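Local coordinates for nucleotide-binding protein, universal stress protein UspA family (PDB 3S3T) that binds ATP and, as a member of the universal stress protein family, probably takes part in the cell's response to stress, at residues A17-F22 with R72-F77; T98-A103 with T131-D136. All blocks are in the same frame, centred on the assembly; numbering follows the deposited sequence.

Contact 1. Residues A17-F22 with R72-F77. With ATP (adenosine-5'-triphosphate), chain I.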
loop_
_atom_site.group_PDB
_atom_site.type_symbol
_atom_site.label_atom_id
_atom_site.label_comp_id
_atom_site.label_asym_id
_atom_site.label_seq_id
_atom_site.Cartn_x
_atom_site.Cartn_y
_atom_site.Cartn_z
ATOM N N ALA A 17 -13.510 15.612 -5.732
ATOM C CA ALA A 17 -12.240 15.141 -6.248
ATOM C C ALA A 17 -12.487 14.286 -7.483
ATOM O O ALA A 17 -11.744 14.396 -8.443
ATOM C CB ALA A 17 -11.437 14.336 -5.179
ATOM N N ALA A 18 -13.521 13.447 -7.443
ATOM C CA ALA A 18 -13.899 12.621 -8.589
ATOM C C ALA A 18 -14.422 13.450 -9.743
ATOM O O ALA A 18 -14.178 13.124 -10.915
ATOM C CB ALA A 18 -14.921 11.572 -8.183
ATOM N N GLN A 19 -15.161 14.517 -9.443
ATOM C CA GLN A 19 -15.607 15.417 -10.503
ATOM C C GLN A 19 -14.465 16.222 -11.163
ATOM O O GLN A 19 -14.511 16.531 -12.367
ATOM C CB GLN A 19 -16.684 16.373 -9.969
ATOM C CG GLN A 19 -17.182 17.380 -10.964
ATOM C CD GLN A 19 -17.854 16.790 -12.196
ATOM O OE1 GLN A 19 -18.232 15.601 -12.236
ATOM N NE2 GLN A 19 -18.041 17.645 -13.219
ATOM N N ALA A 20 -13.454 16.586 -10.399
ATOM C CA ALA A 20 -12.254 17.184 -10.979
ATOM C C ALA A 20 -11.531 16.141 -11.930
ATOM O O ALA A 20 -10.987 16.489 -12.987
ATOM C CB ALA A 20 -11.348 17.619 -9.886
ATOM N N ALA A 21 -11.537 14.869 -11.520
ATOM C CA ALA A 21 -11.065 13.756 -12.374
ATOM C C ALA A 21 -11.851 13.670 -13.689
ATOM O O ALA A 21 -11.284 13.524 -14.754
ATOM C CB ALA A 21 -11.203 12.413 -11.586
ATOM N N PHE A 22 -13.174 13.707 -13.596
ATOM C CA PHE A 22 -13.997 13.669 -14.771
ATOM C C PHE A 22 -13.667 14.845 -15.679
ATOM O O PHE A 22 -13.514 14.686 -16.895
ATOM C CB PHE A 22 -15.468 13.663 -14.415
ATOM C CG PHE A 22 -16.345 13.837 -15.591
ATOM C CD1 PHE A 22 -16.884 15.087 -15.895
ATOM C CD2 PHE A 22 -16.574 12.773 -16.450
ATOM C CE1 PHE A 22 -17.681 15.262 -17.022
ATOM C CE2 PHE A 22 -17.387 12.958 -17.596
ATOM C CZ PHE A 22 -17.940 14.191 -17.858
ATOM N N ARG A 72 -26.393 12.884 -16.145
ATOM C CA ARG A 72 -27.124 13.820 -16.995
ATOM C C ARG A 72 -26.377 15.134 -17.155
ATOM O O ARG A 72 -26.125 15.554 -18.280
ATOM C CB ARG A 72 -28.506 14.083 -16.430
ATOM C CG ARG A 72 -29.525 13.007 -16.791
ATOM C CD ARG A 72 -30.976 13.507 -16.601
ATOM N NE ARG A 72 -31.963 12.413 -16.682
ATOM C CZ ARG A 72 -32.185 11.483 -15.741
ATOM N NH1 ARG A 72 -31.493 11.464 -14.605
ATOM N NH2 ARG A 72 -33.117 10.549 -15.944
ATOM N N GLN A 73 -25.992 15.752 -16.042
ATOM C CA GLN A 73 -25.207 16.995 -16.075
ATOM C C GLN A 73 -23.896 16.811 -16.817
ATOM O O GLN A 73 -23.471 17.692 -17.569
ATOM C CB GLN A 73 -24.889 17.516 -14.674
ATOM C CG GLN A 73 -26.081 17.989 -13.868
ATOM C CD GLN A 73 -25.666 18.635 -12.542
ATOM O OE1 GLN A 73 -25.175 17.971 -11.629
ATOM N NE2 GLN A 73 -25.878 19.942 -12.439
ATOM N N ARG A 74 -23.238 15.673 -16.614
ATOM C CA ARG A 74 -21.978 15.450 -17.303
ATOM C C ARG A 74 -22.153 15.361 -18.846
ATOM O O ARG A 74 -21.340 15.904 -19.572
ATOM C CB ARG A 74 -21.243 14.231 -16.738
ATOM C CG ARG A 74 -20.674 14.481 -15.337
ATOM C CD ARG A 74 -19.965 13.286 -14.801
ATOM N NE ARG A 74 -19.534 13.481 -13.411
ATOM C CZ ARG A 74 -20.056 12.869 -12.362
ATOM N NH1 ARG A 74 -21.042 11.973 -12.487
ATOM N NH2 ARG A 74 -19.587 13.154 -11.180
ATOM N N GLN A 75 -23.208 14.686 -19.312
ATOM C CA GLN A 75 -23.510 14.573 -20.754
ATOM C C GLN A 75 -23.719 15.941 -21.354
ATOM O O GLN A 75 -23.333 16.180 -22.497
ATOM C CB GLN A 75 -24.790 13.784 -21.008
ATOM C CG GLN A 75 -24.685 12.311 -20.776
ATOM C CD GLN A 75 -24.196 11.552 -21.990
ATOM O OE1 GLN A 75 -23.819 12.144 -23.016
ATOM N NE2 GLN A 75 -24.195 10.222 -21.883
ATOM N N GLN A 76 -24.357 16.825 -20.585
ATOM C CA GLN A 76 -24.586 18.199 -21.032
ATOM C C GLN A 76 -23.249 18.939 -21.173
ATOM O O GLN A 76 -23.033 19.633 -22.170
ATOM C CB GLN A 76 -25.582 18.934 -20.107
ATOM C CG GLN A 76 -26.979 18.314 -20.165
ATOM C CD GLN A 76 -28.012 18.981 -19.266
ATOM O OE1 GLN A 76 -27.715 19.926 -18.532
ATOM N NE2 GLN A 76 -29.244 18.478 -19.322
ATOM N N PHE A 77 -22.349 18.761 -20.210
ATOM C CA PHE A 77 -21.057 19.453 -20.239
ATOM C C PHE A 77 -20.191 18.989 -21.405
ATOM O O PHE A 77 -19.604 19.812 -22.113
ATOM C CB PHE A 77 -20.308 19.265 -18.912
ATOM C CG PHE A 77 -18.861 19.677 -18.974
ATOM C CD1 PHE A 77 -17.872 18.739 -19.163
ATOM C CD2 PHE A 77 -18.501 21.021 -18.872
ATOM C CE1 PHE A 77 -16.532 19.123 -19.227
ATOM C CE2 PHE A 77 -17.171 21.427 -18.959
ATOM C CZ PHE A 77 -16.182 20.486 -19.137
HETATM P PG ATP I . -11.239 5.388 1.172
HETATM O O1G ATP I . -12.464 4.839 0.479
HETATM O O2G ATP I . -11.490 5.685 2.619
HETATM O O3G ATP I . -9.964 4.567 1.033
HETATM P PB ATP I . -11.736 7.891 -0.276
HETATM O O1B ATP I . -11.341 9.275 0.155
HETATM O O2B ATP I . -13.185 7.545 -0.301
HETATM O O3B ATP I . -10.896 6.864 0.614
HETATM P PA ATP I . -11.350 6.597 -2.849
HETATM O O1A ATP I . -12.557 5.760 -2.557
HETATM O O2A ATP I . -10.114 5.846 -3.130
HETATM O O3A ATP I . -11.045 7.679 -1.727
HETATM O "O5'" ATP I . -11.757 7.508 -4.152
HETATM C "C5'" ATP I . -10.733 7.909 -5.061
HETATM C "C4'" ATP I . -11.288 7.968 -6.487
HETATM O "O4'" ATP I . -11.771 6.656 -6.748
HETATM C "C3'" ATP I . -12.493 8.880 -6.652
HETATM O "O3'" ATP I . -12.133 10.235 -6.868
HETATM C "C2'" ATP I . -13.167 8.191 -7.812
HETATM O "O2'" ATP I . -12.473 8.584 -8.987
HETATM C "C1'" ATP I . -12.944 6.708 -7.544
HETATM N N9 ATP I . -14.079 6.099 -6.854
HETATM C C8 ATP I . -14.250 5.953 -5.504
HETATM N N7 ATP I . -15.439 5.368 -5.230
HETATM C C5 ATP I . -16.020 5.144 -6.414
HETATM C C6 ATP I . -17.296 4.579 -6.839
HETATM N N6 ATP I . -18.150 4.134 -5.895
HETATM N N1 ATP I . -17.567 4.512 -8.190
HETATM C C2 ATP I . -16.675 4.973 -9.081
HETATM N N3 ATP I . -15.503 5.545 -8.773
HETATM C C4 ATP I . -15.143 5.634 -7.474
#
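R74 reaches from helix 53-78 to helix 16-32 and is held there in two ways at once, two of its three nitrogens, NE and NH2, by Q19 and its aliphatic part by F22. The amide oxygen of Q19 lies at the edge of the guanidinium group and takes two hydrogen bonds side-on: R74 NE stands 2.8 Å from Q19 OE1, and R74 NH2 stands 3.0 Å from the same Q19 OE1. NE approaches in the carbonyl plane, while NH2 is tilted from it; the N-H...O angles of 145° and 134° are bent, as expected when two donors share one acceptor. A glutamine suits this place because its neutral amide offers a strong acceptor, and its chain, bent at chi2, carries that oxygen close to the neighbouring helix.

Below this polar grip, the methylenes of R74 lie over one face of the F22 ring. R74 CD sits 3.5 Å from the centroid of the F22 ring, almost exactly on its normal, a CH-pi contact. R74 CB adds a touch at the ring's far end, 3.5 Å from F22 CZ. The R74 chain, extended from CG to NE, can thus track across the ring and still deliver its head to Q19. F77 CD1 adds a looser apolar touch, 4.1 Å from F22 CE1.

Further out, L86 also packs on F22 and V12 lies against R74. One turn before F22, A18 turns its methyl to the nucleotide, with A18 CB 3.4 Å from ATP O3'; so small a side chain lets the ribose come close to the helix. Here segments 17-22 and 72-77 run nearly the same way, their axes 30° apart, as neighbouring helices do on one face of the parallel, Rossmann-like alpha/beta sheet of universal stress proteins.

Contact 2. Residues T98-A103 with T131-D136. With ATP (adenosine-5'-triphosphate), chain I.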
loop_
_atom_site.group_PDB
_atom_site.type_symbol
_atom_site.label_atom_id
_atom_site.label_comp_id
_atom_site.label_asym_id
_atom_site.label_seq_id
_atom_site.Cartn_x
_atom_site.Cartn_y
_atom_site.Cartn_z
ATOM N N THR A 98 -15.288 -3.601 -9.119
ATOM C CA THR A 98 -16.110 -3.366 -10.277
ATOM C C THR A 98 -15.359 -2.583 -11.345
ATOM O O THR A 98 -15.538 -2.829 -12.537
ATOM C CB THR A 98 -17.438 -2.665 -9.875
ATOM O OG1 THR A 98 -18.132 -3.485 -8.911
ATOM C CG2 THR A 98 -18.340 -2.426 -11.101
ATOM N N ILE A 99 -14.566 -1.620 -10.912
ATOM C CA ILE A 99 -13.744 -0.807 -11.789
ATOM C C ILE A 99 -12.694 -1.693 -12.479
ATOM O O ILE A 99 -12.548 -1.671 -13.700
ATOM C CB ILE A 99 -13.054 0.355 -10.989
ATOM C CG1 ILE A 99 -14.089 1.415 -10.557
ATOM C CG2 ILE A 99 -11.938 0.986 -11.856
ATOM C CD1 ILE A 99 -13.605 2.349 -9.436
ATOM N N GLU A 100 -12.000 -2.506 -11.697
ATOM C CA GLU A 100 -11.050 -3.482 -12.261
ATOM C C GLU A 100 -11.751 -4.371 -13.296
ATOM O O GLU A 100 -11.238 -4.557 -14.432
ATOM C CB GLU A 100 -10.466 -4.354 -11.127
ATOM C CG GLU A 100 -9.621 -5.514 -11.566
ATOM C CD GLU A 100 -9.170 -6.406 -10.420
ATOM O OE1 GLU A 100 -9.706 -6.344 -9.321
ATOM O OE2 GLU A 100 -8.277 -7.210 -10.655
ATOM N N ASP A 101 -12.904 -4.919 -12.909
ATOM C CA ASP A 101 -13.598 -5.883 -13.742
ATOM C C ASP A 101 -14.048 -5.187 -15.022
ATOM O O ASP A 101 -14.047 -5.786 -16.098
ATOM C CB ASP A 101 -14.801 -6.491 -13.009
ATOM C CG ASP A 101 -14.385 -7.496 -11.946
ATOM O OD1 ASP A 101 -13.198 -7.910 -11.897
ATOM O OD2 ASP A 101 -15.247 -7.876 -11.152
ATOM N N TYR A 102 -14.461 -3.933 -14.895
ATOM C CA TYR A 102 -14.953 -3.195 -16.018
ATOM C C TYR A 102 -13.829 -3.035 -17.050
ATOM O O TYR A 102 -14.049 -3.238 -18.242
ATOM C CB TYR A 102 -15.498 -1.823 -15.592
ATOM C CG TYR A 102 -16.327 -1.169 -16.680
ATOM C CD1 TYR A 102 -17.705 -1.299 -16.701
ATOM C CD2 TYR A 102 -15.724 -0.431 -17.699
ATOM C CE1 TYR A 102 -18.469 -0.716 -17.693
ATOM C CE2 TYR A 102 -16.485 0.153 -18.699
ATOM C CZ TYR A 102 -17.861 -0.005 -18.695
ATOM O OH TYR A 102 -18.607 0.571 -19.696
ATOM N N ALA A 103 -12.632 -2.676 -16.584
ATOM C CA ALA A 103 -11.483 -2.509 -17.492
ATOM C C ALA A 103 -11.090 -3.839 -18.137
ATOM O O ALA A 103 -10.659 -3.849 -19.285
ATOM C CB ALA A 103 -10.295 -1.936 -16.763
ATOM N N THR A 131 -8.443 4.145 -5.326
ATOM C CA THR A 131 -7.425 4.540 -6.246
ATOM C C THR A 131 -6.182 3.671 -6.145
ATOM O O THR A 131 -5.699 3.181 -7.193
ATOM C CB THR A 131 -7.063 6.031 -6.127
ATOM O OG1 THR A 131 -8.182 6.808 -6.524
ATOM C CG2 THR A 131 -5.879 6.406 -7.026
ATOM N N SER A 132 -5.660 3.416 -4.948
ATOM C CA SER A 132 -4.466 2.549 -4.890
ATOM C C SER A 132 -4.783 1.131 -5.424
ATOM O O SER A 132 -3.936 0.506 -6.060
ATOM C CB SER A 132 -3.835 2.525 -3.499
ATOM O OG SER A 132 -4.705 1.908 -2.599
ATOM N N TYR A 133 -5.975 0.625 -5.158
ATOM C CA TYR A 133 -6.352 -0.713 -5.637
ATOM C C TYR A 133 -6.346 -0.745 -7.185
ATOM O O TYR A 133 -5.734 -1.648 -7.800
ATOM C CB TYR A 133 -7.719 -1.112 -5.147
ATOM C CG TYR A 133 -8.119 -2.476 -5.601
ATOM C CD1 TYR A 133 -8.676 -2.682 -6.847
ATOM C CD2 TYR A 133 -7.848 -3.581 -4.814
ATOM C CE1 TYR A 133 -9.062 -3.963 -7.256
ATOM C CE2 TYR A 133 -8.166 -4.879 -5.231
ATOM C CZ TYR A 133 -8.771 -5.065 -6.439
ATOM O OH TYR A 133 -9.095 -6.343 -6.872
ATOM N N VAL A 134 -7.006 0.245 -7.776
ATOM C CA VAL A 134 -7.073 0.368 -9.219
ATOM C C VAL A 134 -5.691 0.611 -9.846
ATOM O O VAL A 134 -5.326 -0.039 -10.829
ATOM C CB VAL A 134 -8.179 1.351 -9.667
ATOM C CG1 VAL A 134 -8.330 1.386 -11.229
ATOM C CG2 VAL A 134 -9.521 0.899 -9.101
ATOM N N VAL A 135 -4.873 1.491 -9.276
ATOM C CA VAL A 135 -3.540 1.633 -9.825
ATOM C C VAL A 135 -2.808 0.268 -9.901
ATOM O O VAL A 135 -2.120 -0.048 -10.895
ATOM C CB VAL A 135 -2.695 2.687 -8.994
ATOM C CG1 VAL A 135 -1.200 2.585 -9.329
ATOM C CG2 VAL A 135 -3.203 4.158 -9.242
ATOM N N ASP A 136 -2.959 -0.525 -8.849
ATOM C CA ASP A 136 -2.331 -1.815 -8.724
ATOM C C ASP A 136 -2.873 -2.815 -9.748
ATOM O O ASP A 136 -2.111 -3.490 -10.463
ATOM C CB ASP A 136 -2.630 -2.299 -7.310
ATOM C CG ASP A 136 -1.798 -3.479 -6.893
ATOM O OD1 ASP A 136 -1.179 -4.114 -7.756
ATOM O OD2 ASP A 136 -1.762 -3.732 -5.672
HETATM P PG ATP I . -11.239 5.388 1.172
HETATM O O1G ATP I . -12.464 4.839 0.479
HETATM O O2G ATP I . -11.490 5.685 2.619
HETATM O O3G ATP I . -9.964 4.567 1.033
HETATM P PB ATP I . -11.736 7.891 -0.276
HETATM O O1B ATP I . -11.341 9.275 0.155
HETATM O O2B ATP I . -13.185 7.545 -0.301
HETATM O O3B ATP I . -10.896 6.864 0.614
HETATM P PA ATP I . -11.350 6.597 -2.849
HETATM O O1A ATP I . -12.557 5.760 -2.557
HETATM O O2A ATP I . -10.114 5.846 -3.130
HETATM O O3A ATP I . -11.045 7.679 -1.727
HETATM O "O5'" ATP I . -11.757 7.508 -4.152
HETATM C "C5'" ATP I . -10.733 7.909 -5.061
HETATM C "C4'" ATP I . -11.288 7.968 -6.487
HETATM O "O4'" ATP I . -11.771 6.656 -6.748
HETATM C "C3'" ATP I . -12.493 8.880 -6.652
HETATM O "O3'" ATP I . -12.133 10.235 -6.868
HETATM C "C2'" ATP I . -13.167 8.191 -7.812
HETATM O "O2'" ATP I . -12.473 8.584 -8.987
HETATM C "C1'" ATP I . -12.944 6.708 -7.544
HETATM N N9 ATP I . -14.079 6.099 -6.854
HETATM C C8 ATP I . -14.250 5.953 -5.504
HETATM N N7 ATP I . -15.439 5.368 -5.230
HETATM C C5 ATP I . -16.020 5.144 -6.414
HETATM C C6 ATP I . -17.296 4.579 -6.839
HETATM N N6 ATP I . -18.150 4.134 -5.895
HETATM N N1 ATP I . -17.567 4.512 -8.190
HETATM C C2 ATP I . -16.675 4.973 -9.081
HETATM N N3 ATP I . -15.503 5.545 -8.773
HETATM C C4 ATP I . -15.143 5.634 -7.474
#
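Y133 and E100 meet nearly at right angles, the carboxylate plane turned 65° from the ring. The phenol oxygen gives its hydrogen to the acid, Y133 OH standing 2.5 Å from E100 OE1, which lies at the ring's edge and is met on its syn side, though the hydroxyl is tilted out of the carboxylate plane. With CG anti to the backbone N (chi1 172°) and the chain extended beyond it, E100 spans the gap between helices 95-105 and 129-137. K104 pairs with E100 OE2, and R124 of the second subunit with E100 OE1, so the buried acid is matched by two bases. With an alanine here the carboxylate is gone, and the Y133 hydroxyl would probably lose its acceptor and both bases their shared acidic partner.

Closer to the sheet, the branched side chains of I99 and V134 also cross at about a right angle; I99 CG2 rests 3.7 Å from V134 CG2, a compact apolar fit. The other branch of I99 reaches the adenine, its CD1 3.8 Å from ATP N3. T131, whose backbone N donates to ATP O2A at 3.2 Å, follows the G-x2-G-x9-G-(S/T) nucleotide-binding loop typical of ATP-binding universal stress proteins, whose S129 OG also bonds the ATP.

Overall arrangement
Contact 1 closes before contact 2 opens along the chain, and their centres lie 19 Å apart on opposite sides of the chain's centre. Between them runs the five-stranded parallel sheet, ordered 87-93, 35-43, 7-11, 111-115, 141-145: helices 16-32 and 53-78 pair on one face, helices 95-105 and 129-137 on the other. The two contacts do not touch, their nearest atoms being about 8 Å apart, yet both reach the same ATP, contact 1 at the ribose and contact 2 at the adenine and alpha-phosphate. The nucleotide is thus flanked by both helical layers, A18 packing on it and T131 N hydrogen-bonding it, while contact 2 also faces neighbouring subunits and so brings the pocket near the assembly's interfaces.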